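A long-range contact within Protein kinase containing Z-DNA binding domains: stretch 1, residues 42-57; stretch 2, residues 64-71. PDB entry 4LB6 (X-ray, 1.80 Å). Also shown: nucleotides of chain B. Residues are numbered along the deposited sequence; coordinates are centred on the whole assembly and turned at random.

Stretch 1, residues 42-57: VNRHLYSLQASKQVFK
Stretch 2 (64-71) RPVWNLVE

Stretch 1 supplies a helix (42-51), a short loop and a strand (55-57). Stretch 2 lays its strand 66-69 beside 55-57, with axes 4.6 Å apart and N-to-C directions 154° apart, hence antiparallel. The helix axis stays 10.5 Å from strand 66-69 at 52°, a gap that side chains fill. Together the stretches bury 687 Å².

Arg64 (phi/psi -60/128) does not reach stretch 1; its NE donates to OP2 of DG3 at 3.0 Å. Pro65 (-59/150, C-gamma exo) points toward stretch 1, its CB 3.8 Å from Lys57 CD, while its CG lies 3.4 Å from OP1 of DC4.

Val66 (-119/131, chi1 t) opens the strand with its CA-to-CB bond away from stretch 1, so its contacts are made by backbone. Its O lies 3.2 Å from Lys57 CA, with 143° at the hydrogen, a CA-H...O contact. Water 2 donates to Val66 O at 2.8 Å and to Phe56 O at 3.0 Å, joining two carbonyls that cannot bond each other.

Trp67 (-109/148, chi1 -65°, chi2 91°) is buried and loses the largest area to the other stretch, 163 Å². It pairs with Lys57 in a non-hydrogen-bonded bridge (CA to CA 4.5 Å), both side chains on the same sheet face. Its indole is clamped: Lys57 CB sits 3.5 Å from the centroid of the six-membered ring, 8° off the normal, and on the opposite face Leu46 CD1 (chi1 m, chi2 t) sits 3.6 Å from the centroid of the five-membered ring, 9° off, both CH-pi contacts. The indole edge meets the face of Tyr47 (chi1 -80°, chi2 89°), with planes at 83° and Trp67 CZ2 3.6 Å from Tyr47 CE1. The other Tyr47 face carries DG5, whose C8 is 3.6 Å from Tyr47 CE1, and Tyr47 OH donates to OP1 of DC4 at 2.6 Å. Trp67 NE1 donates to water 1 at 2.8 Å; this water donates to Asn43 OD1 at 2.7 Å and to OP1 of DC4 at 2.9 Å, so one water links both stretches to the DNA. Lys57 (chi1 85°, then t, t, m) continues past the ring, and its NZ donates to Gln50 OE1 at 2.9 Å.

Asn68 (-153/168, chi1 t) forms the hydrogen-bonded pair with Phe56: Phe56 N to Asn68 O is 2.9 Å and Asn68 N to Phe56 O is 3.0 Å, each at 157°. Asn68 OD1 accepts from Leu69 N at 2.7 Å.

Leu69 (-70/140, chi1 m, chi2 t) pairs with Val55 without hydrogen bonds, CA to CA 4.2 Å. Their side chains diverge, yet Leu69 CD2 comes within 4.0 Å of Val55 CG1. Leu69 O meets the Phe56 ring edge, 3.1 Å from CE1.

Val70 (-61/135, chi1 t) extends the pairing beyond the strand: its N donates to Gln54 O at 3.2 Å and 169°. Its CG2 lies 3.2 Å from Lys53 O and 4.1 Å from Phe56 CD1 (chi1 p). Glu71 is poorly ordered.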

# COMPACT_ATOMS: atom_id res chain seq x y z
N VAL A 42 11.44 -12.62 2.22
CA VAL A 42 11.00 -13.58 1.23
C VAL A 42 11.49 -13.14 -0.18
O VAL A 42 11.95 -13.98 -0.97
CB VAL A 42 9.46 -13.72 1.26
CG1 VAL A 42 8.97 -14.64 0.15
CG2 VAL A 42 9.02 -14.27 2.65
N ASN A 43 11.39 -11.86 -0.50
CA ASN A 43 11.88 -11.45 -1.82
C ASN A 43 13.38 -11.70 -1.98
O ASN A 43 13.81 -12.09 -3.07
CB ASN A 43 11.58 -9.95 -2.15
CG ASN A 43 10.36 -9.79 -3.02
OD1 ASN A 43 10.00 -10.66 -3.80
ND2 ASN A 43 9.70 -8.60 -2.90
N ARG A 44 14.20 -11.43 -0.94
CA ARG A 44 15.66 -11.67 -1.05
C ARG A 44 15.85 -13.13 -1.48
O ARG A 44 16.64 -13.44 -2.42
CB ARG A 44 16.37 -11.41 0.31
CG ARG A 44 17.85 -11.88 0.47
CD ARG A 44 18.35 -11.56 1.91
NE ARG A 44 17.87 -10.23 2.27
CZ ARG A 44 17.16 -9.93 3.36
NH1 ARG A 44 16.92 -10.84 4.28
NH2 ARG A 44 16.72 -8.69 3.54
N HIS A 45 15.15 -14.03 -0.79
CA HIS A 45 15.32 -15.46 -1.11
C HIS A 45 14.72 -15.87 -2.44
O HIS A 45 15.28 -16.76 -3.09
CB HIS A 45 14.83 -16.33 0.07
CG HIS A 45 15.75 -16.24 1.25
ND1 HIS A 45 16.99 -16.87 1.27
CD2 HIS A 45 15.65 -15.55 2.41
CE1 HIS A 45 17.59 -16.60 2.42
NE2 HIS A 45 16.80 -15.81 3.13
N LEU A 46 13.60 -15.27 -2.87
CA LEU A 46 13.04 -15.61 -4.18
C LEU A 46 14.03 -15.24 -5.29
O LEU A 46 14.27 -16.04 -6.22
CB LEU A 46 11.74 -14.82 -4.41
CG LEU A 46 10.54 -15.48 -3.70
CD1 LEU A 46 9.34 -14.49 -3.73
CD2 LEU A 46 10.12 -16.78 -4.35
N TYR A 47 14.61 -14.04 -5.18
CA TYR A 47 15.57 -13.58 -6.21
C TYR A 47 16.80 -14.47 -6.20
O TYR A 47 17.32 -14.88 -7.27
CB TYR A 47 15.93 -12.07 -6.08
CG TYR A 47 14.82 -11.24 -6.71
CD1 TYR A 47 13.72 -10.80 -5.95
CD2 TYR A 47 14.81 -11.01 -8.10
CE1 TYR A 47 12.67 -10.09 -6.55
CE2 TYR A 47 13.78 -10.29 -8.72
CZ TYR A 47 12.69 -9.85 -7.96
OH TYR A 47 11.69 -9.11 -8.58
N SER A 48 17.28 -14.81 -5.01
CA SER A 48 18.38 -15.80 -4.90
C SER A 48 18.06 -17.19 -5.48
O SER A 48 18.92 -17.83 -6.13
CB SER A 48 18.81 -15.97 -3.44
OG SER A 48 19.73 -17.05 -3.35
N LEU A 49 16.86 -17.69 -5.21
CA LEU A 49 16.44 -18.97 -5.78
C LEU A 49 16.24 -18.88 -7.29
O LEU A 49 16.38 -19.87 -8.00
CB LEU A 49 15.13 -19.44 -5.15
CG LEU A 49 15.20 -19.90 -3.72
CD1 LEU A 49 13.84 -19.83 -3.00
CD2 LEU A 49 15.77 -21.33 -3.73
N GLN A 50 15.86 -17.71 -7.77
CA GLN A 50 15.72 -17.54 -9.21
C GLN A 50 17.13 -17.64 -9.86
O GLN A 50 17.33 -18.24 -10.96
CB GLN A 50 15.06 -16.18 -9.48
CG GLN A 50 15.17 -15.71 -10.93
CD GLN A 50 14.93 -14.21 -11.07
OE1 GLN A 50 13.93 -13.82 -11.65
NE2 GLN A 50 15.85 -13.37 -10.54
N ALA A 51 18.11 -17.07 -9.18
CA ALA A 51 19.47 -17.02 -9.73
C ALA A 51 19.98 -18.43 -9.78
O ALA A 51 20.76 -18.77 -10.66
CB ALA A 51 20.38 -16.13 -8.89
N SER A 52 19.50 -19.28 -8.87
CA SER A 52 19.95 -20.67 -8.79
C SER A 52 19.05 -21.66 -9.51
O SER A 52 19.14 -22.88 -9.31
CB SER A 52 20.22 -21.10 -7.35
OG SER A 52 19.02 -21.18 -6.60
N LYS A 53 18.21 -21.12 -10.39
CA LYS A 53 17.31 -21.88 -11.26
C LYS A 53 16.36 -22.80 -10.53
O LYS A 53 15.95 -23.82 -11.08
CB LYS A 53 18.08 -22.68 -12.32
CG LYS A 53 18.83 -21.85 -13.33
CD LYS A 53 17.93 -20.99 -14.24
CE LYS A 53 18.69 -20.46 -15.47
NZ LYS A 53 18.17 -19.11 -15.96
N GLN A 54 16.00 -22.45 -9.30
CA GLN A 54 15.03 -23.23 -8.54
C GLN A 54 13.57 -22.69 -8.64
O GLN A 54 12.64 -23.45 -8.51
CB GLN A 54 15.47 -23.35 -7.09
CG GLN A 54 16.68 -24.25 -6.91
CD GLN A 54 17.26 -24.20 -5.51
OE1 GLN A 54 18.23 -23.47 -5.26
NE2 GLN A 54 16.67 -24.97 -4.58
N VAL A 55 13.40 -21.39 -8.86
CA VAL A 55 12.09 -20.80 -9.09
C VAL A 55 12.22 -19.82 -10.26
O VAL A 55 13.33 -19.43 -10.65
CB VAL A 55 11.56 -19.98 -7.85
CG1 VAL A 55 11.57 -20.86 -6.56
CG2 VAL A 55 12.39 -18.71 -7.68
N PHE A 56 11.10 -19.37 -10.78
CA PHE A 56 11.18 -18.32 -11.82
C PHE A 56 10.04 -17.37 -11.67
O PHE A 56 9.02 -17.69 -11.07
CB PHE A 56 11.18 -18.90 -13.24
CG PHE A 56 9.91 -19.61 -13.61
CD1 PHE A 56 9.64 -20.85 -13.10
CD2 PHE A 56 8.98 -19.01 -14.44
CE1 PHE A 56 8.47 -21.53 -13.44
CE2 PHE A 56 7.81 -19.67 -14.78
CZ PHE A 56 7.56 -20.94 -14.28
N LYS A 57 10.23 -16.16 -12.15
CA LYS A 57 9.14 -15.22 -12.08
C LYS A 57 8.74 -14.83 -13.49
O LYS A 57 9.55 -14.91 -14.42
CB LYS A 57 9.52 -13.98 -11.27
CG LYS A 57 10.23 -12.92 -12.04
CD LYS A 57 10.61 -11.77 -11.15
CE LYS A 57 11.44 -10.75 -11.93
NZ LYS A 57 12.64 -11.42 -12.54
N ARG A 64 2.57 -7.22 -9.80
CA ARG A 64 3.32 -8.07 -8.90
C ARG A 64 3.92 -9.18 -9.69
O ARG A 64 3.20 -9.87 -10.39
CB ARG A 64 2.40 -8.67 -7.86
CG ARG A 64 1.49 -7.66 -7.24
CD ARG A 64 1.03 -8.18 -5.89
NE ARG A 64 1.03 -7.02 -5.01
CZ ARG A 64 0.29 -6.93 -3.92
NH1 ARG A 64 -0.53 -7.92 -3.61
NH2 ARG A 64 0.39 -5.84 -3.18
N PRO A 65 5.24 -9.39 -9.55
CA PRO A 65 5.81 -10.58 -10.17
C PRO A 65 5.10 -11.78 -9.58
O PRO A 65 4.59 -11.71 -8.44
CB PRO A 65 7.27 -10.55 -9.73
CG PRO A 65 7.55 -9.04 -9.45
CD PRO A 65 6.24 -8.55 -8.88
N VAL A 66 5.00 -12.83 -10.37
CA VAL A 66 4.40 -14.07 -9.92
C VAL A 66 5.43 -15.16 -10.01
O VAL A 66 6.08 -15.35 -11.04
CB VAL A 66 3.15 -14.41 -10.78
CG1 VAL A 66 2.74 -15.81 -10.54
CG2 VAL A 66 1.99 -13.43 -10.45
N TRP A 67 5.55 -15.91 -8.92
CA TRP A 67 6.65 -16.85 -8.76
C TRP A 67 6.14 -18.28 -8.88
O TRP A 67 5.02 -18.54 -8.49
CB TRP A 67 7.30 -16.63 -7.40
CG TRP A 67 7.93 -15.27 -7.30
CD1 TRP A 67 7.35 -14.13 -6.85
CD2 TRP A 67 9.25 -14.93 -7.68
NE1 TRP A 67 8.27 -13.06 -6.91
CE2 TRP A 67 9.43 -13.54 -7.46
CE3 TRP A 67 10.31 -15.67 -8.22
CZ2 TRP A 67 10.65 -12.88 -7.72
CZ3 TRP A 67 11.49 -15.02 -8.50
CH2 TRP A 67 11.65 -13.65 -8.25
N ASN A 68 6.97 -19.17 -9.40
CA ASN A 68 6.66 -20.60 -9.34
C ASN A 68 7.93 -21.43 -9.35
O ASN A 68 9.01 -20.94 -9.61
CB ASN A 68 5.75 -20.98 -10.51
CG ASN A 68 4.92 -22.22 -10.22
OD1 ASN A 68 5.09 -22.87 -9.18
ND2 ASN A 68 4.04 -22.58 -11.15
N LEU A 69 7.80 -22.72 -9.06
CA LEU A 69 8.93 -23.63 -9.18
C LEU A 69 9.31 -23.86 -10.64
O LEU A 69 8.46 -23.99 -11.50
CB LEU A 69 8.57 -24.99 -8.54
CG LEU A 69 8.33 -24.95 -7.02
CD1 LEU A 69 8.09 -26.33 -6.48
CD2 LEU A 69 9.53 -24.32 -6.30
N VAL A 70 10.60 -23.93 -10.90
CA VAL A 70 11.09 -24.38 -12.17
C VAL A 70 10.62 -25.85 -12.37
O VAL A 70 10.65 -26.63 -11.42
CB VAL A 70 12.64 -24.27 -12.17
CG1 VAL A 70 13.25 -25.00 -13.33
CG2 VAL A 70 13.07 -22.78 -12.14
N GLU A 71 10.12 -26.19 -13.55
CA GLU A 71 9.87 -27.60 -13.93
C GLU A 71 9.07 -28.50 -12.98
O GLU A 71 8.46 -28.04 -12.01
CB GLU A 71 11.19 -28.27 -14.27
CG GLU A 71 11.64 -27.93 -15.64
CD GLU A 71 10.62 -28.38 -16.67
OE1 GLU A 71 10.50 -29.61 -16.89
OE2 GLU A 71 9.93 -27.51 -17.24
P DG B 5 11.49 -5.84 -1.03
OP1 DG B 5 10.17 -6.49 -1.14
OP2 DG B 5 11.97 -5.14 0.21
O5' DG B 5 12.57 -6.91 -1.47
C5' DG B 5 14.05 -6.61 -1.40
C4' DG B 5 14.83 -7.70 -2.10
O4' DG B 5 14.46 -7.82 -3.48
C3' DG B 5 16.34 -7.33 -2.16
O3' DG B 5 16.89 -7.99 -1.01
C2' DG B 5 16.80 -8.03 -3.41
C1' DG B 5 15.58 -8.14 -4.32
N9 DG B 5 15.47 -7.21 -5.45
C8 DG B 5 15.26 -7.59 -6.74
N7 DG B 5 15.08 -6.59 -7.59
C5 DG B 5 15.25 -5.45 -6.81
C6 DG B 5 15.12 -4.08 -7.19
O6 DG B 5 14.89 -3.63 -8.31
N1 DG B 5 15.27 -3.20 -6.11
C2 DG B 5 15.44 -3.63 -4.81
N2 DG B 5 15.52 -2.66 -3.86
N3 DG B 5 15.53 -4.95 -4.48
C4 DG B 5 15.41 -5.80 -5.50
P DC B 4 9.29 -6.83 -6.61
OP1 DC B 4 9.86 -8.16 -7.07
OP2 DC B 4 8.40 -6.83 -5.35
O5' DC B 4 10.53 -5.94 -6.35
C5' DC B 4 11.69 -6.40 -5.52
C4' DC B 4 12.16 -5.40 -4.50
O4' DC B 4 12.58 -4.19 -5.24
C3' DC B 4 11.04 -4.93 -3.52
O3' DC B 4 11.56 -4.73 -2.18
C2' DC B 4 10.62 -3.55 -4.14
C1' DC B 4 12.00 -3.09 -4.60
N1 DC B 4 11.84 -2.04 -5.62
C2 DC B 4 11.83 -0.71 -5.22
O2 DC B 4 12.00 -0.44 -4.05
N3 DC B 4 11.62 0.26 -6.15
C4 DC B 4 11.39 -0.10 -7.44
N4 DC B 4 11.20 0.98 -8.29
C5 DC B 4 11.33 -1.45 -7.86
C6 DC B 4 11.55 -2.37 -6.91
P DG B 3 3.22 -4.21 -5.94
OP1 DG B 3 1.97 -4.13 -6.77
OP2 DG B 3 3.42 -5.14 -4.82
O5' DG B 3 4.26 -4.55 -7.13
C5' DG B 3 5.67 -4.65 -6.80
C4' DG B 3 6.51 -4.65 -8.05
O4' DG B 3 6.23 -3.46 -8.92
C3' DG B 3 8.02 -4.73 -7.73
O3' DG B 3 8.41 -6.16 -7.73
C2' DG B 3 8.61 -4.06 -9.00
C1' DG B 3 7.49 -3.09 -9.53
N9 DG B 3 7.62 -1.64 -9.24
C8 DG B 3 7.45 -0.62 -10.14
N7 DG B 3 7.58 0.56 -9.62
C5 DG B 3 7.78 0.33 -8.25
C6 DG B 3 7.95 1.26 -7.22
O6 DG B 3 7.91 2.47 -7.33
N1 DG B 3 8.13 0.66 -5.97
C2 DG B 3 8.08 -0.70 -5.83
N2 DG B 3 8.20 -1.07 -4.56
N3 DG B 3 7.90 -1.62 -6.81
C4 DG B 3 7.82 -1.02 -8.00
O HOH W 1 8.42 -10.42 -6.01
O HOH W 2 6.28 -17.79 -12.35